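Glycerol kinase, putative (PDB 2W40) probably catalyses the ATP-dependent phosphorylation of glycerol to sn-glycerol 3-phosphate. Local coordinates at residues D183-S188 against D248-C253; L275-E280 against I293-N298. All coordinates share one frame; numbering follows the deposited sequence.

Interaction 1 (D183-S188 against D248-C253)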
loop_
_atom_site.group_PDB
_atom_site.type_symbol
_atom_site.label_atom_id
_atom_site.label_comp_id
_atom_site.label_asym_id
_atom_site.label_seq_id
_atom_site.Cartn_x
_atom_site.Cartn_y
_atom_site.Cartn_z
ATOM N N ASP C 183 -19.654 30.520 17.348
ATOM C CA ASP C 183 -20.011 31.406 16.224
ATOM C C ASP C 183 -20.834 30.659 15.211
ATOM O O ASP C 183 -20.885 29.409 15.189
ATOM C CB ASP C 183 -18.789 32.019 15.591
ATOM C CG ASP C 183 -18.050 31.023 14.762
ATOM O OD1 ASP C 183 -17.181 30.314 15.317
ATOM O OD2 ASP C 183 -18.389 30.858 13.569
ATOM N N VAL C 184 -21.585 31.406 14.410
ATOM C CA VAL C 184 -22.509 30.785 13.458
ATOM C C VAL C 184 -21.874 29.780 12.472
ATOM O O VAL C 184 -22.507 28.792 12.066
ATOM C CB VAL C 184 -23.213 31.862 12.596
ATOM C CG1 VAL C 184 -24.221 32.723 13.349
ATOM C CG2 VAL C 184 -22.206 32.738 11.886
ATOM N N THR C 185 -20.631 29.966 12.085
ATOM C CA THR C 185 -19.943 29.011 11.203
ATOM C C THR C 185 -19.646 27.656 11.883
ATOM O O THR C 185 -20.020 26.604 11.333
ATOM C CB THR C 185 -18.701 29.571 10.502
ATOM O OG1 THR C 185 -17.623 29.782 11.449
ATOM C CG2 THR C 185 -19.080 30.871 9.754
ATOM N N ASN C 186 -19.105 27.702 13.114
ATOM C CA ASN C 186 -18.880 26.493 13.862
ATOM C C ASN C 186 -20.184 25.803 14.268
ATOM O O ASN C 186 -20.268 24.572 14.175
ATOM C CB ASN C 186 -18.022 26.778 15.089
ATOM C CG ASN C 186 -16.500 26.748 14.751
ATOM O OD1 ASN C 186 -15.959 25.687 14.421
ATOM N ND2 ASN C 186 -15.837 27.865 14.891
ATOM N N ALA C 187 -21.184 26.592 14.655
ATOM C CA ALA C 187 -22.483 26.009 15.028
ATOM C C ALA C 187 -23.088 25.246 13.845
ATOM O O ALA C 187 -23.818 24.251 14.042
ATOM C CB ALA C 187 -23.475 27.024 15.584
ATOM N N SER C 188 -22.831 25.695 12.616
ATOM C CA SER C 188 -23.414 25.085 11.406
ATOM C C SER C 188 -22.796 23.683 11.068
ATOM O O SER C 188 -23.281 22.996 10.172
ATOM C CB SER C 188 -23.265 26.037 10.232
ATOM O OG SER C 188 -21.974 25.972 9.655
ATOM N N ASP C 248 -12.234 27.298 10.565
ATOM C CA ASP C 248 -11.048 27.453 9.753
ATOM C C ASP C 248 -11.300 27.614 8.287
ATOM O O ASP C 248 -10.716 28.574 7.663
ATOM C CB ASP C 248 -9.902 26.496 10.099
ATOM C CG ASP C 248 -10.220 24.983 9.896
ATOM O OD1 ASP C 248 -11.303 24.643 9.413
ATOM O OD2 ASP C 248 -9.338 24.150 10.263
ATOM N N GLN C 249 -12.164 26.775 7.720
ATOM C CA GLN C 249 -12.303 26.806 6.226
ATOM C C GLN C 249 -13.065 28.115 5.817
ATOM O O GLN C 249 -12.825 28.685 4.737
ATOM C CB GLN C 249 -12.931 25.570 5.713
ATOM C CG GLN C 249 -12.090 24.304 5.975
ATOM C CD GLN C 249 -10.603 24.503 5.631
ATOM O OE1 GLN C 249 -10.336 25.027 4.508
ATOM N NE2 GLN C 249 -9.665 24.235 6.569
ATOM N N GLN C 250 -14.060 28.540 6.617
ATOM C CA GLN C 250 -14.709 29.837 6.433
ATOM C C GLN C 250 -13.726 30.985 6.664
ATOM O O GLN C 250 -13.729 32.004 5.916
ATOM C CB GLN C 250 -15.935 29.914 7.366
ATOM C CG GLN C 250 -17.094 29.112 6.877
ATOM C CD GLN C 250 -17.256 27.745 7.501
ATOM O OE1 GLN C 250 -16.248 27.153 7.944
ATOM N NE2 GLN C 250 -18.530 27.157 7.436
ATOM N N SER C 251 -12.821 30.822 7.606
ATOM C CA SER C 251 -11.728 31.826 7.841
ATOM C C SER C 251 -10.937 32.044 6.555
ATOM O O SER C 251 -10.633 33.177 6.181
ATOM C CB SER C 251 -10.842 31.482 9.028
ATOM O OG SER C 251 -10.152 32.602 9.491
ATOM N N ALA C 252 -10.612 30.972 5.861
ATOM C CA ALA C 252 -9.880 31.031 4.627
ATOM C C ALA C 252 -10.652 31.751 3.512
ATOM O O ALA C 252 -10.039 32.412 2.610
ATOM C CB ALA C 252 -9.536 29.592 4.205
ATOM N N CYS C 253 -11.978 31.663 3.487
ATOM C CA CYS C 253 -12.869 32.485 2.624
ATOM C C CYS C 253 -12.702 33.974 2.873
ATOM O O CYS C 253 -12.586 34.748 1.930
ATOM C CB CYS C 253 -14.332 32.153 2.800
ATOM S SG CYS C 253 -14.763 30.450 2.347
#
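Thr185 and Gln250 bring the short helix 184-187 and the first turns of helix 248-255 together, with their CA atoms 7.1 Å apart. Both segments belong to the N-terminal FGGY kinase region, of the sugar kinase/Hsp70/actin superfamily, and helix 248-255 directly follows strand 241-247 of its six-stranded mixed sheet. The contact is small and buried, made by van der Waals touch without a hydrogen bond between the segments. The two side chains approach from opposite directions: Thr185 CG2 lies against Gln250 CG at 3.9 Å, and Thr185 CB meets the amide carbon Gln250 CD at 3.8 Å. A bend in the glutamine chain (chi2 98°) turns its amide across the threonine. The amide itself is bonded elsewhere, NE2 to Ile293 O and OE1 to Arg85 NH1, which fixes its rotation, while Thr185 OG1 pairs with Gly247 N. The neighbouring Asp248 and Gln249 hydrogen-bond a glycerol molecule through OD1 and NE2, so the glutamine contact adjoins a site consistent with substrate binding. Asp183 N-caps the short helix: its OD2 accepts Asn186 N from above the carboxylate plane at 3.3 Å. Its other oxygen, OD1, offers its syn lone pair to Asn186 ND2 at 2.8 Å, in a nearly straight bond (169°). At the far end of this turn, Ser188 OG donates to Thr185 O at 2.7 Å.

Interaction 2 (L275-E280 against I293-N298). With EDO (1,2-ethanediol), chain B.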
loop_
_atom_site.group_PDB
_atom_site.type_symbol
_atom_site.label_atom_id
_atom_site.label_comp_id
_atom_site.label_asym_id
_atom_site.label_seq_id
_atom_site.Cartn_x
_atom_site.Cartn_y
_atom_site.Cartn_z
ATOM N N LEU C 275 -15.047 25.847 -0.851
ATOM C CA LEU C 275 -16.270 26.542 -0.582
ATOM C C LEU C 275 -16.577 27.537 -1.684
ATOM O O LEU C 275 -15.679 28.288 -2.145
ATOM C CB LEU C 275 -16.248 27.272 0.749
ATOM C CG LEU C 275 -16.370 26.352 2.002
ATOM C CD1 LEU C 275 -15.031 25.707 2.394
ATOM C CD2 LEU C 275 -16.954 27.145 3.208
ATOM N N ILE C 276 -17.838 27.572 -2.056
ATOM C CA ILE C 276 -18.324 28.635 -2.959
ATOM C C ILE C 276 -19.330 29.506 -2.252
ATOM O O ILE C 276 -20.275 28.985 -1.671
ATOM C CB ILE C 276 -18.914 28.030 -4.290
ATOM C CG1 ILE C 276 -19.255 29.177 -5.289
ATOM C CG2 ILE C 276 -20.071 27.035 -4.048
ATOM C CD1 ILE C 276 -19.400 28.732 -6.802
ATOM N N ASN C 277 -19.203 30.835 -2.386
ATOM C CA ASN C 277 -20.114 31.766 -1.809
ATOM C C ASN C 277 -21.412 31.824 -2.625
ATOM O O ASN C 277 -21.385 32.039 -3.809
ATOM C CB ASN C 277 -19.389 33.112 -1.718
ATOM C CG ASN C 277 -20.120 34.205 -0.935
ATOM O OD1 ASN C 277 -21.323 34.382 -1.049
ATOM N ND2 ASN C 277 -19.324 35.038 -0.242
ATOM N N THR C 278 -22.542 31.567 -1.972
ATOM C CA THR C 278 -23.854 31.548 -2.636
ATOM C C THR C 278 -24.641 32.815 -2.288
ATOM O O THR C 278 -25.858 32.898 -2.517
ATOM C CB THR C 278 -24.665 30.243 -2.330
ATOM O OG1 THR C 278 -24.988 30.234 -0.943
ATOM C CG2 THR C 278 -23.940 28.917 -2.727
ATOM N N GLY C 279 -23.936 33.822 -1.764
ATOM C CA GLY C 279 -24.595 35.088 -1.368
ATOM C C GLY C 279 -25.585 34.854 -0.224
ATOM O O GLY C 279 -25.389 33.975 0.618
ATOM N N GLU C 280 -26.679 35.612 -0.208
ATOM C CA GLU C 280 -27.696 35.455 0.868
ATOM C C GLU C 280 -28.645 34.226 0.703
ATOM O O GLU C 280 -29.452 33.943 1.599
ATOM C CB GLU C 280 -28.510 36.759 0.986
ATOM C CG GLU C 280 -27.671 37.907 1.575
ATOM C CD GLU C 280 -28.462 39.245 1.633
ATOM O OE1 GLU C 280 -29.633 39.312 1.099
ATOM O OE2 GLU C 280 -27.883 40.185 2.225
ATOM N N ILE C 293 -22.786 27.991 6.516
ATOM C CA ILE C 293 -22.723 29.429 6.683
ATOM C C ILE C 293 -21.302 29.862 6.225
ATOM O O ILE C 293 -20.302 29.224 6.672
ATOM C CB ILE C 293 -22.884 29.902 8.125
ATOM C CG1 ILE C 293 -24.229 29.521 8.741
ATOM C CG2 ILE C 293 -22.595 31.409 8.190
ATOM C CD1 ILE C 293 -25.363 30.135 8.115
ATOM N N CYS C 294 -21.171 30.810 5.292
ATOM C CA CYS C 294 -19.872 31.352 4.967
ATOM C C CYS C 294 -19.355 32.323 6.047
ATOM O O CYS C 294 -18.237 32.146 6.598
ATOM C CB CYS C 294 -19.905 32.014 3.607
ATOM S SG CYS C 294 -18.284 32.115 2.791
ATOM N N TYR C 295 -20.161 33.325 6.402
ATOM C CA TYR C 295 -19.829 34.253 7.494
ATOM C C TYR C 295 -21.076 35.083 7.784
ATOM O O TYR C 295 -21.960 35.208 6.939
ATOM C CB TYR C 295 -18.593 35.114 7.114
ATOM C CG TYR C 295 -18.683 35.763 5.729
ATOM C CD1 TYR C 295 -19.472 36.898 5.516
ATOM C CD2 TYR C 295 -18.105 35.176 4.629
ATOM C CE1 TYR C 295 -19.614 37.395 4.238
ATOM C CE2 TYR C 295 -18.241 35.729 3.363
ATOM C CZ TYR C 295 -18.981 36.840 3.187
ATOM O OH TYR C 295 -19.143 37.405 1.869
ATOM N N LYS C 296 -21.090 35.710 8.949
ATOM C CA LYS C 296 -22.056 36.719 9.371
ATOM C C LYS C 296 -21.253 37.564 10.304
ATOM O O LYS C 296 -21.084 37.238 11.421
ATOM C CB LYS C 296 -23.275 36.101 10.102
ATOM C CG LYS C 296 -24.318 37.105 10.595
ATOM C CD LYS C 296 -25.434 36.463 11.333
ATOM C CE LYS C 296 -26.137 37.463 12.151
ATOM N NZ LYS C 296 -27.401 37.006 12.788
ATOM N N PHE C 297 -20.794 38.714 9.824
ATOM C CA PHE C 297 -19.907 39.496 10.659
ATOM C C PHE C 297 -20.607 40.034 11.943
ATOM O O PHE C 297 -20.041 39.934 13.034
ATOM C CB PHE C 297 -19.274 40.710 9.834
ATOM C CG PHE C 297 -18.168 40.334 8.897
ATOM C CD1 PHE C 297 -18.096 39.118 8.281
ATOM C CD2 PHE C 297 -17.181 41.238 8.581
ATOM C CE1 PHE C 297 -17.125 38.789 7.375
ATOM C CE2 PHE C 297 -16.159 40.885 7.696
ATOM C CZ PHE C 297 -16.162 39.661 7.065
ATOM N N ASN C 298 -21.703 40.768 11.734
ATOM C CA ASN C 298 -22.447 41.471 12.760
ATOM C C ASN C 298 -23.854 40.925 12.949
ATOM O O ASN C 298 -24.446 40.316 12.047
ATOM C CB ASN C 298 -22.538 42.970 12.409
ATOM C CG ASN C 298 -21.160 43.636 12.338
ATOM O OD1 ASN C 298 -20.231 43.353 13.144
ATOM N ND2 ASN C 298 -21.010 44.516 11.357
HETATM C C1 EDO B . -25.346 35.211 15.286
HETATM O O1 EDO B . -26.418 34.718 14.418
HETATM C C2 EDO B . -25.912 36.126 16.364
HETATM O O2 EDO B . -26.268 37.324 15.671
#
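Asn277 and Tyr295 touch within the C-terminal FGGY region, where strands 272-279 and 290-295 lie on either side of strand 304-311 in a seven-stranded mixed sheet. The segments are therefore not hydrogen-bonded neighbours, and they meet through side chains alone. One hydrogen bond joins them: Asn277 ND2 donates to Tyr295 OH at 3.2 Å, bent at the hydrogen (139°) although the phenol oxygen lies in the amide plane. The two side chains cross at about a right angle, with amide and ring planes 71° apart. With CG anti to the backbone N (chi1 -171°), the asparagine amide reaches over to the hydroxyl. ND2 also bonds Ile258 O, and OD1 accepts Gly279 N at 2.8 Å in the carbonyl plane, forming an Asx turn.

Among backbone features, Cys294 and Tyr295 both face Lys304 in a classic beta bulge. Van der Waals contacts are sparse: Cys294 SG stands 4.3 Å from Asn277 ND2, and both Cys294 and Leu275 pack on Cys253 of helix 248-255. Tyr295 CB sits in plane at the edge of the Phe297 ring.

Farther out, the extended chain of Lys296 carries NZ to a 1,2-ethanediol, probably from the crystallisation liquor, donating to O1 at 3.0 Å and O2 at 3.1 Å; Asp299 OD1 holds the same diol.

With both amide ends of Asn277 engaged, its orientation is well defined, and the buried polar group ties the Asx turn to the tyrosine hydroxyl.

The centres of interactions 1 and 2 lie about 9 Å apart, and the two come in series along the chain, 183-188 with 248-253 closing before 275-280 with 293-298 opens. They fall in different FGGY regions: the first joins two N-terminal helices, the second spans strands of the C-terminal seven-stranded sheet. Strand 290-295, outermost in that sheet within the chain, is where they meet. Besides the bond of the Gln250 amide to this strand, Gln250 CG packs at 3.3 Å from Cys294 O, and Thr185 CG2 lies 3.5 Å from the same Cys294 O. Here the N-terminal helices pack on the edge strand, consistent with a junction between the two FGGY regions.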